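Local coordinates for protein Bd3459 (Bdellovibrio bacteriovorus, PDB 5CEC) that acts as a predatory endopeptidase, probably a serine-type D-Ala-D-Ala peptidase of the S13 family, and is bound by the ankyrin-repeat immunity protein Bd3460, at residues A[70-75]-A[284-289]; A[77-82]-A[261-266]. The protein carries 1 engineered substitution. All coordinates share one frame; numbering follows the deposited sequence.

Contact 1. Residues A[70-75]-A[284-289]; sequences SISKVV and IEFHNG
The phenyl ring of Phe286 carries the hydrophobic half of this interface. In the plane of the ring, at its edge, lies the carbonyl O of Ser72, 3.9 Å from CE2, while Val75 and the Ser72 hydroxyl both come in obliquely near the far end of the ring. Val75 presents its branch point, with CB 3.6 Å from Phe286 CZ. Its CG1, anti to the backbone N, also reaches Ile284 CD1 at 4.2 Å, so a beta-branched residue spreads compactly against both hydrophobic partners. Leu68 and Asn303 also touch the Phe286 side chain. The OG of Ser72 touches CZ at 3.8 Å, but its polar partners are Ala69 O and Asn303 ND2; a small hydroxyl suits a buried spot that is part aromatic, part polar. Ser70 and Lys73 fit the SxxK motif at the start of a helix, as in penicillin-binding proteins of this clan, which is consistent with a catalytic serine and its lysine. Lys73 runs extended and then bends at its last torsion (chi4 70°), so that NZ donates to Ser70 OG at 2.7 Å. The same amino nitrogen is held by Asn253 OD1 and Ser290 O, and the nearby Lys357 may help to lower its pKa. Ser70 OG is also hydrogen-bonded to a sulfate ion, probably from the crystallisation liquor, which may mark the pocket. Nearer the backbone, Lys73 CA lies 3.9 Å from Gly289 O, the carbonyl that accepts the Thr76 hydroxyl. The Asn288 side chain is hydrogen-bonded to the chain that follows, OD1 to Gly291 N and ND2 to Glu294 OE1.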
loop_
_atom_site.group_PDB
_atom_site.type_symbol
_atom_site.label_atom_id
_atom_site.label_comp_id
_atom_site.label_asym_id
_atom_site.label_seq_id
_atom_site.Cartn_x
_atom_site.Cartn_y
_atom_site.Cartn_z
ATOM N N SER A 70 -4.737 -1.751 -7.786
ATOM C CA SER A 70 -3.412 -1.186 -7.580
ATOM C C SER A 70 -2.251 -2.069 -8.039
ATOM O O SER A 70 -1.112 -1.607 -7.994
ATOM C CB SER A 70 -3.203 -0.728 -6.123
ATOM O OG SER A 70 -3.942 0.457 -5.854
ATOM N N ILE A 71 -2.472 -3.294 -8.526
ATOM C CA ILE A 71 -1.350 -3.943 -9.228
ATOM C C ILE A 71 -0.972 -3.196 -10.498
ATOM O O ILE A 71 0.156 -3.335 -10.991
ATOM C CB ILE A 71 -1.506 -5.452 -9.439
ATOM C CG1 ILE A 71 -2.495 -5.781 -10.572
ATOM C CG2 ILE A 71 -1.789 -6.143 -8.132
ATOM C CD1 ILE A 71 -2.621 -7.273 -10.855
ATOM N N SER A 72 -1.847 -2.314 -10.969
ATOM C CA SER A 72 -1.468 -1.329 -11.974
ATOM C C SER A 72 -0.146 -0.625 -11.647
ATOM O O SER A 72 0.605 -0.226 -12.526
ATOM C CB SER A 72 -2.528 -0.226 -12.081
ATOM O OG SER A 72 -3.740 -0.687 -12.589
ATOM N N LYS A 73 0.092 -0.398 -10.349
ATOM C CA LYS A 73 1.312 0.330 -9.936
ATOM C C LYS A 73 2.594 -0.407 -10.296
ATOM O O LYS A 73 3.617 0.233 -10.449
ATOM C CB LYS A 73 1.243 0.692 -8.450
ATOM C CG LYS A 73 0.068 1.582 -8.081
ATOM C CD LYS A 73 0.135 2.047 -6.643
ATOM C CE LYS A 73 -0.923 3.071 -6.315
ATOM N NZ LYS A 73 -2.288 2.508 -6.286
ATOM N N VAL A 74 2.521 -1.729 -10.444
ATOM C CA VAL A 74 3.704 -2.464 -10.885
ATOM C C VAL A 74 4.013 -2.144 -12.365
ATOM O O VAL A 74 5.171 -2.081 -12.767
ATOM C CB VAL A 74 3.564 -3.970 -10.668
ATOM C CG1 VAL A 74 4.840 -4.672 -11.095
ATOM C CG2 VAL A 74 3.282 -4.300 -9.206
ATOM N N VAL A 75 2.973 -1.923 -13.161
ATOM C CA VAL A 75 3.156 -1.536 -14.559
ATOM C C VAL A 75 3.760 -0.134 -14.628
ATOM O O VAL A 75 4.729 0.122 -15.364
ATOM C CB VAL A 75 1.832 -1.596 -15.335
ATOM C CG1 VAL A 75 2.086 -1.333 -16.810
ATOM C CG2 VAL A 75 1.191 -2.990 -15.204
ATOM N N ILE A 284 -4.008 -4.680 -22.748
ATOM C CA ILE A 284 -3.862 -3.760 -21.626
ATOM C C ILE A 284 -4.430 -2.396 -21.979
ATOM O O ILE A 284 -4.158 -1.876 -23.050
ATOM C CB ILE A 284 -2.366 -3.650 -21.204
ATOM C CG1 ILE A 284 -2.191 -2.734 -19.986
ATOM C CG2 ILE A 284 -1.466 -3.203 -22.356
ATOM C CD1 ILE A 284 -0.867 -2.920 -19.265
ATOM N N GLU A 285 -5.245 -1.833 -21.087
ATOM C CA GLU A 285 -5.858 -0.545 -21.337
ATOM C C GLU A 285 -5.809 0.234 -20.044
ATOM O O GLU A 285 -6.493 -0.097 -19.077
ATOM C CB GLU A 285 -7.275 -0.707 -21.837
ATOM C CG GLU A 285 -7.948 0.599 -22.180
ATOM C CD GLU A 285 -9.393 0.432 -22.587
ATOM O OE1 GLU A 285 -9.741 -0.583 -23.236
ATOM O OE2 GLU A 285 -10.182 1.340 -22.275
ATOM N N PHE A 286 -4.968 1.254 -20.039
ATOM C CA PHE A 286 -4.776 2.102 -18.891
ATOM C C PHE A 286 -5.364 3.498 -19.109
ATOM O O PHE A 286 -5.423 4.016 -20.234
ATOM C CB PHE A 286 -3.274 2.257 -18.588
ATOM C CG PHE A 286 -2.724 1.237 -17.619
ATOM C CD1 PHE A 286 -3.107 -0.106 -17.667
ATOM C CD2 PHE A 286 -1.799 1.624 -16.658
ATOM C CE1 PHE A 286 -2.577 -1.018 -16.760
ATOM C CE2 PHE A 286 -1.264 0.700 -15.769
ATOM C CZ PHE A 286 -1.648 -0.609 -15.814
ATOM N N HIS A 287 -5.777 4.103 -18.007
ATOM C CA HIS A 287 -6.174 5.487 -17.988
ATOM C C HIS A 287 -5.474 6.292 -16.906
ATOM O O HIS A 287 -5.589 7.519 -16.919
ATOM C CB HIS A 287 -7.695 5.591 -17.797
ATOM C CG HIS A 287 -8.467 4.733 -18.739
ATOM N ND1 HIS A 287 -8.771 5.153 -20.010
ATOM C CD2 HIS A 287 -8.921 3.461 -18.639
ATOM C CE1 HIS A 287 -9.403 4.192 -20.652
ATOM N NE2 HIS A 287 -9.519 3.157 -19.837
ATOM N N ASN A 288 -4.797 5.636 -15.959
ATOM C CA ASN A 288 -4.058 6.327 -14.936
ATOM C C ASN A 288 -2.968 5.406 -14.436
ATOM O O ASN A 288 -2.871 4.247 -14.871
ATOM C CB ASN A 288 -4.987 6.853 -13.822
ATOM C CG ASN A 288 -5.682 5.752 -13.039
ATOM O OD1 ASN A 288 -5.223 4.638 -12.938
ATOM N ND2 ASN A 288 -6.846 6.072 -12.504
ATOM N N GLY A 289 -2.131 5.903 -13.537
ATOM C CA GLY A 289 -1.012 5.131 -13.045
ATOM C C GLY A 289 -1.319 4.275 -11.838
ATOM O O GLY A 289 -0.588 3.352 -11.529
#

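Contact 2. Residues A[77-82]-A[261-266]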
loop_
_atom_site.group_PDB
_atom_site.type_symbol
_atom_site.label_atom_id
_atom_site.label_comp_id
_atom_site.label_asym_id
_atom_site.label_seq_id
_atom_site.Cartn_x
_atom_site.Cartn_y
_atom_site.Cartn_z
ATOM N N THR A 77 5.585 1.172 -12.333
ATOM C CA THR A 77 6.951 0.942 -11.827
ATOM C C THR A 77 7.852 0.537 -12.987
ATOM O O THR A 77 8.932 1.102 -13.143
ATOM C CB THR A 77 6.927 -0.117 -10.727
ATOM O OG1 THR A 77 6.180 0.391 -9.621
ATOM C CG2 THR A 77 8.263 -0.453 -10.236
ATOM N N LEU A 78 7.422 -0.426 -13.796
ATOM C CA LEU A 78 8.229 -0.857 -14.956
ATOM C C LEU A 78 8.472 0.333 -15.890
ATOM O O LEU A 78 9.606 0.562 -16.336
ATOM C CB LEU A 78 7.492 -1.954 -15.713
ATOM C CG LEU A 78 8.103 -2.330 -17.058
ATOM C CD1 LEU A 78 9.541 -2.828 -16.931
ATOM C CD2 LEU A 78 7.259 -3.357 -17.775
ATOM N N TRP A 79 7.410 1.073 -16.215
ATOM C CA TRP A 79 7.535 2.195 -17.149
ATOM C C TRP A 79 8.576 3.191 -16.619
ATOM O O TRP A 79 9.471 3.613 -17.363
ATOM C CB TRP A 79 6.182 2.882 -17.372
ATOM C CG TRP A 79 6.143 3.867 -18.459
ATOM C CD1 TRP A 79 7.009 3.977 -19.533
ATOM C CD2 TRP A 79 5.130 4.839 -18.675
ATOM N NE1 TRP A 79 6.597 4.969 -20.371
ATOM C CE2 TRP A 79 5.451 5.520 -19.867
ATOM C CE3 TRP A 79 3.993 5.232 -17.964
ATOM C CZ2 TRP A 79 4.663 6.510 -20.370
ATOM C CZ3 TRP A 79 3.233 6.245 -18.474
ATOM C CH2 TRP A 79 3.584 6.888 -19.640
ATOM N N ALA A 80 8.470 3.559 -15.336
ATOM C CA ALA A 80 9.392 4.518 -14.747
ATOM C C ALA A 80 10.842 3.963 -14.723
ATOM O O ALA A 80 11.800 4.704 -14.963
ATOM C CB ALA A 80 8.913 4.930 -13.366
ATOM N N VAL A 81 11.005 2.699 -14.320
ATOM C CA VAL A 81 12.344 2.087 -14.287
ATOM C C VAL A 81 12.980 2.118 -15.670
ATOM O O VAL A 81 14.148 2.441 -15.818
ATOM C CB VAL A 81 12.299 0.660 -13.704
ATOM C CG1 VAL A 81 13.583 -0.139 -13.967
ATOM C CG2 VAL A 81 11.980 0.717 -12.224
ATOM N N ASP A 82 12.197 1.794 -16.685
ATOM C CA ASP A 82 12.704 1.797 -18.082
ATOM C C ASP A 82 12.995 3.218 -18.583
ATOM O O ASP A 82 14.002 3.445 -19.253
ATOM C CB ASP A 82 11.712 1.090 -19.017
ATOM C CG ASP A 82 11.926 -0.402 -19.091
ATOM O OD1 ASP A 82 12.895 -0.939 -18.466
ATOM O OD2 ASP A 82 11.127 -1.032 -19.810
ATOM N N TRP A 261 1.653 10.596 -15.257
ATOM C CA TRP A 261 1.516 11.859 -15.966
ATOM C C TRP A 261 2.862 12.442 -16.367
ATOM O O TRP A 261 3.030 12.931 -17.490
ATOM C CB TRP A 261 0.743 12.870 -15.128
ATOM C CG TRP A 261 -0.658 12.468 -14.834
ATOM C CD1 TRP A 261 -1.511 11.738 -15.618
ATOM C CD2 TRP A 261 -1.389 12.779 -13.642
ATOM N NE1 TRP A 261 -2.734 11.603 -14.996
ATOM C CE2 TRP A 261 -2.667 12.201 -13.767
ATOM C CE3 TRP A 261 -1.086 13.477 -12.467
ATOM C CZ2 TRP A 261 -3.634 12.326 -12.774
ATOM C CZ3 TRP A 261 -2.058 13.561 -11.466
ATOM C CH2 TRP A 261 -3.308 13.002 -11.641
ATOM N N ASN A 262 3.840 12.358 -15.473
ATOM C CA ASN A 262 5.191 12.829 -15.791
ATOM C C ASN A 262 5.756 12.189 -17.055
ATOM O O ASN A 262 6.462 12.851 -17.785
ATOM C CB ASN A 262 6.186 12.513 -14.662
ATOM C CG ASN A 262 6.055 13.409 -13.445
ATOM O OD1 ASN A 262 5.258 14.359 -13.406
ATOM N ND2 ASN A 262 6.872 13.111 -12.455
ATOM N N LEU A 263 5.512 10.902 -17.233
ATOM C CA LEU A 263 6.051 10.153 -18.349
ATOM C C LEU A 263 5.229 10.321 -19.643
ATOM O O LEU A 263 5.607 9.777 -20.684
ATOM C CB LEU A 263 6.206 8.688 -17.963
ATOM C CG LEU A 263 7.150 8.418 -16.787
ATOM C CD1 LEU A 263 7.087 6.976 -16.306
ATOM C CD2 LEU A 263 8.583 8.726 -17.187
ATOM N N GLY A 264 4.153 11.117 -19.582
ATOM C CA GLY A 264 3.367 11.492 -20.774
ATOM C C GLY A 264 1.918 11.039 -20.786
ATOM O O GLY A 264 1.198 11.244 -21.773
ATOM N N GLY A 265 1.471 10.410 -19.702
ATOM C CA GLY A 265 0.085 10.001 -19.592
ATOM C C GLY A 265 -0.278 8.864 -20.538
ATOM O O GLY A 265 0.586 8.106 -21.034
ATOM N N THR A 266 -1.572 8.743 -20.801
ATOM C CA THR A 266 -2.097 7.572 -21.500
ATOM C C THR A 266 -1.581 7.430 -22.919
ATOM O O THR A 266 -1.247 6.320 -23.334
ATOM C CB THR A 266 -3.627 7.586 -21.464
ATOM O OG1 THR A 266 -4.042 7.548 -20.084
ATOM C CG2 THR A 266 -4.236 6.383 -22.226
#
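Trp261 and Asn262 are the last two residues of helix 253-262, and the carbonyl O of Trp261 accepts the amide of Gly264 at 3.0 Å as that helix ends. Leu263, next in line, makes most of the contact. The backbone puts its CB over the six-membered ring of Trp79, 3.6 Å from the centroid and only 12° off the normal: a CH-pi interaction. With CG anti to the carbonyl carbon, the branch then runs along the ring, so that CD1 lies 3.7 Å from Trp79 CD2 at the ring junction and 3.7 Å from Ala80 CA. The small Ala80 lets this methyl come close to the backbone of helix 72-84. The carbonyl O of Leu263 lies 3.4 Å from Trp79 CZ2 and is satisfied by Arg83 NH1. Gly264 then closes the helix as a Schellman motif. With phi at 118°, it avoids the clash that a CB would make with the Leu263 carbonyl O. A second positive phi, 70°, follows at Gly265 and turns the chain into the next helix, bringing its carbonyl O within 3.5 Å of Trp79 CH2. Thr266 CB points away from 77-82, and its hydroxyl is hydrogen-bonded to Tyr260 OH. A large flat indole suits this place because it can meet a leucine, a glycine turn and other aromatics at once: Tyr272 stacks on it and Phe269 meets it edge-to-face. Around helix 72-84, helix 265-277 packs on Leu78 and Trp79, helix 240-250 on Ala80 and Val81, and helix 307-322 on Leu78 and Val81.

In the fold
The two contacts lie on successive turns of helix 72-84, their centres about 10 Å apart. Along the chain the order is 70-75, 77-82, 261-266 and 284-289, so contact 2 is nested inside the long loop closed by contact 1. Helix 265-277 leads from the glycine turn of contact 2 to strand 284-285 of contact 1, and the contacts touch directly where Phe286 O lies 3.3 Å from Thr266 CG2. A single returning stretch of chain therefore meets this probable active-site helix twice: contact 1 joins its start, beside the putative SxxK site, to strand 284-285 and the loop after it, and contact 2 joins it to the junction of helices 253-262 and 265-277.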